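PDB 6WH1: X-ray repair cross complementing protein 1 variant, which probably serves as a scaffold that assembles DNA single-strand break repair complexes and restrains PARP1 activity, its C-terminal BRCT domain being the part described here. Local coordinates for residues R23-Y28 / W74-N79. Sequence-based numbering, arbitrary orientation.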
loop_
_atom_site.group_PDB
_atom_site.type_symbol
_atom_site.label_atom_id
_atom_site.label_comp_id
_atom_site.label_asym_id
_atom_site.label_seq_id
_atom_site.Cartn_x
_atom_site.Cartn_y
_atom_site.Cartn_z
ATOM N N ARG A 23 2.156 0.441 -7.667
ATOM C CA ARG A 23 1.029 1.059 -6.978
ATOM C C ARG A 23 0.005 0.015 -6.552
ATOM O O ARG A 23 -0.530 0.077 -5.436
ATOM C CB ARG A 23 0.381 2.109 -7.883
ATOM C CG ARG A 23 -0.038 3.384 -7.169
ATOM C CD ARG A 23 -0.922 4.258 -8.057
ATOM N NE ARG A 23 -2.223 3.639 -8.305
ATOM C CZ ARG A 23 -3.303 3.842 -7.557
ATOM N NH1 ARG A 23 -3.245 4.656 -6.510
ATOM N NH2 ARG A 23 -4.442 3.233 -7.854
ATOM N N LYS A 24 -0.278 -0.956 -7.423
ATOM C CA LYS A 24 -1.267 -1.975 -7.081
ATOM C C LYS A 24 -0.809 -2.813 -5.891
ATOM O O LYS A 24 -1.604 -3.121 -4.990
ATOM C CB LYS A 24 -1.542 -2.858 -8.299
ATOM C CG LYS A 24 -2.608 -3.916 -8.086
ATOM C CD LYS A 24 -2.883 -4.674 -9.377
ATOM C CE LYS A 24 -4.345 -4.578 -9.782
ATOM N NZ LYS A 24 -5.122 -5.767 -9.331
ATOM N N LEU A 25 0.474 -3.185 -5.866
ATOM C CA LEU A 25 1.003 -3.969 -4.754
ATOM C C LEU A 25 0.963 -3.175 -3.457
ATOM O O LEU A 25 0.615 -3.718 -2.399
ATOM C CB LEU A 25 2.432 -4.415 -5.059
ATOM C CG LEU A 25 2.570 -5.382 -6.234
ATOM C CD1 LEU A 25 3.990 -5.360 -6.779
ATOM C CD2 LEU A 25 2.168 -6.782 -5.797
ATOM N N ILE A 26 1.333 -1.893 -3.517
ATOM C CA ILE A 26 1.218 -1.037 -2.340
ATOM C C ILE A 26 -0.221 -1.033 -1.840
ATOM O O ILE A 26 -0.486 -1.216 -0.642
ATOM C CB ILE A 26 1.712 0.385 -2.661
ATOM C CG1 ILE A 26 3.240 0.402 -2.774
ATOM C CG2 ILE A 26 1.217 1.376 -1.611
ATOM C CD1 ILE A 26 3.789 1.673 -3.381
ATOM N N ARG A 27 -1.172 -0.862 -2.761
ATOM C CA ARG A 27 -2.581 -0.834 -2.390
ATOM C C ARG A 27 -2.990 -2.115 -1.674
ATOM O O ARG A 27 -3.591 -2.070 -0.597
ATOM C CB ARG A 27 -3.443 -0.613 -3.635
ATOM C CG ARG A 27 -4.941 -0.702 -3.383
ATOM C CD ARG A 27 -5.740 -0.346 -4.633
ATOM N NE ARG A 27 -7.165 -0.630 -4.479
ATOM C CZ ARG A 27 -8.086 -0.360 -5.398
ATOM N NH1 ARG A 27 -9.360 -0.653 -5.172
ATOM N NH2 ARG A 27 -7.734 0.204 -6.546
ATOM N N TYR A 28 -2.657 -3.273 -2.249
ATOM C CA TYR A 28 -3.154 -4.531 -1.692
ATOM C C TYR A 28 -2.492 -4.856 -0.355
ATOM O O TYR A 28 -3.174 -5.247 0.610
ATOM C CB TYR A 28 -2.945 -5.669 -2.689
ATOM C CG TYR A 28 -3.840 -5.588 -3.906
ATOM C CD1 TYR A 28 -4.902 -4.697 -3.952
ATOM C CD2 TYR A 28 -3.623 -6.409 -5.005
ATOM C CE1 TYR A 28 -5.723 -4.621 -5.064
ATOM C CE2 TYR A 28 -4.437 -6.340 -6.119
ATOM C CZ TYR A 28 -5.485 -5.445 -6.143
ATOM O OH TYR A 28 -6.297 -5.376 -7.252
ATOM N N TRP A 74 1.430 -13.514 -6.035
ATOM C CA TRP A 74 0.987 -13.908 -4.702
ATOM C C TRP A 74 0.037 -12.874 -4.120
ATOM O O TRP A 74 -1.054 -13.211 -3.647
ATOM C CB TRP A 74 2.188 -14.095 -3.776
ATOM C CG TRP A 74 1.811 -14.429 -2.359
ATOM C CD1 TRP A 74 0.824 -15.280 -1.954
ATOM C CD2 TRP A 74 2.414 -13.917 -1.161
ATOM N NE1 TRP A 74 0.776 -15.334 -0.581
ATOM C CE2 TRP A 74 1.743 -14.509 -0.070
ATOM C CE3 TRP A 74 3.458 -13.023 -0.905
ATOM C CZ2 TRP A 74 2.082 -14.232 1.257
ATOM C CZ3 TRP A 74 3.792 -12.749 0.415
ATOM C CH2 TRP A 74 3.103 -13.352 1.477
ATOM N N ILE A 75 0.444 -11.604 -4.141
ATOM C CA ILE A 75 -0.399 -10.529 -3.628
ATOM C C ILE A 75 -1.697 -10.448 -4.420
ATOM O O ILE A 75 -2.792 -10.320 -3.846
ATOM C CB ILE A 75 0.372 -9.197 -3.663
ATOM C CG1 ILE A 75 1.775 -9.367 -3.069
ATOM C CG2 ILE A 75 -0.396 -8.114 -2.936
ATOM C CD1 ILE A 75 1.790 -9.546 -1.571
ATOM N N TYR A 76 -1.597 -10.521 -5.753
ATOM C CA TYR A 76 -2.798 -10.410 -6.582
ATOM C C TYR A 76 -3.810 -11.495 -6.233
ATOM O O TYR A 76 -4.994 -11.212 -6.015
ATOM C CB TYR A 76 -2.439 -10.487 -8.065
ATOM C CG TYR A 76 -1.484 -9.420 -8.523
ATOM C CD1 TYR A 76 -1.561 -8.130 -8.016
ATOM C CD2 TYR A 76 -0.500 -9.702 -9.459
ATOM C CE1 TYR A 76 -0.684 -7.153 -8.429
ATOM C CE2 TYR A 76 0.381 -8.733 -9.879
ATOM C CZ TYR A 76 0.284 -7.459 -9.362
ATOM O OH TYR A 76 1.161 -6.487 -9.775
ATOM N N SER A 77 -3.360 -12.751 -6.174
ATOM C CA SER A 77 -4.277 -13.855 -5.904
ATOM C C SER A 77 -4.754 -13.857 -4.463
ATOM O O SER A 77 -5.870 -14.313 -4.185
ATOM C CB SER A 77 -3.616 -15.191 -6.246
ATOM O OG SER A 77 -2.857 -15.100 -7.435
ATOM N N CYS A 78 -3.927 -13.372 -3.533
ATOM C CA CYS A 78 -4.405 -13.156 -2.175
ATOM C C CYS A 78 -5.594 -12.212 -2.180
ATOM O O CYS A 78 -6.572 -12.423 -1.455
ATOM C CB CYS A 78 -3.284 -12.598 -1.300
ATOM S SG CYS A 78 -2.195 -13.824 -0.545
ATOM N N ASN A 79 -5.534 -11.175 -3.017
ATOM C CA ASN A 79 -6.677 -10.275 -3.142
ATOM C C ASN A 79 -7.861 -10.968 -3.811
ATOM O O ASN A 79 -9.014 -10.771 -3.407
ATOM C CB ASN A 79 -6.287 -9.024 -3.927
ATOM C CG ASN A 79 -7.477 -8.135 -4.231
ATOM O OD1 ASN A 79 -8.027 -7.489 -3.338
ATOM N ND2 ASN A 79 -7.889 -8.108 -5.495
#
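The Y28 ring of helix 21-31 meets N79 of helix 72-81 over one face and Y76 at its edge. Its CB starts the contact, 3.5 Å from I75 CG2. CG stands anti to the carbonyl carbon (chi1 -70°), and the ring beyond it lies against N79 and Y76. On the CD2 and CE2 side it meets two partners: Y28 CE2 lies 3.9 Å from Y76 CD1, the two rings touching edge to edge with their side chains crossing at about a right angle, while N79 CB sits over the face, 4.0 Å from the Y28 ring centroid, as a CH-pi contact. The N79 amide is stacked on the same face, its plane 13° from the ring's, with CG over the centre; OD1 lies toward Y28 CE1 and ND2 toward CZ. The phenol end reaches N79 ND2, but at 3.6 Å from Y28 OH this is contact and not a hydrogen bond. The opposite face of the ring has K24 O near its rim.

Beside this stack, K24 CD packs 3.4 Å from Y76 CE1. The chain then bends so that NZ turns back to Y28 OH within its own helix, although the modelled bond is too short to be taken literally. L25 CD2 packs 3.7 Å from I75 CB and also touches Y76; I75 continues inward to F11 of strand 10-13.

The helix segments approach to 9.9 Å at 49°, pairing the first and last helices of the BRCT fold. Outside this pair, R23 and R27 form salt bridges with the chain of another protein, and Y28 and N79 pack on apolar side chains of that chain, so the helix pair forms part of the surface by which the BRCT domain meets its partner. The two segments share no hydrogen bonds, so their cohesion rests on apolar packing and on aromatic ring contacts, with the N79 amide recruited as a flat stacking surface.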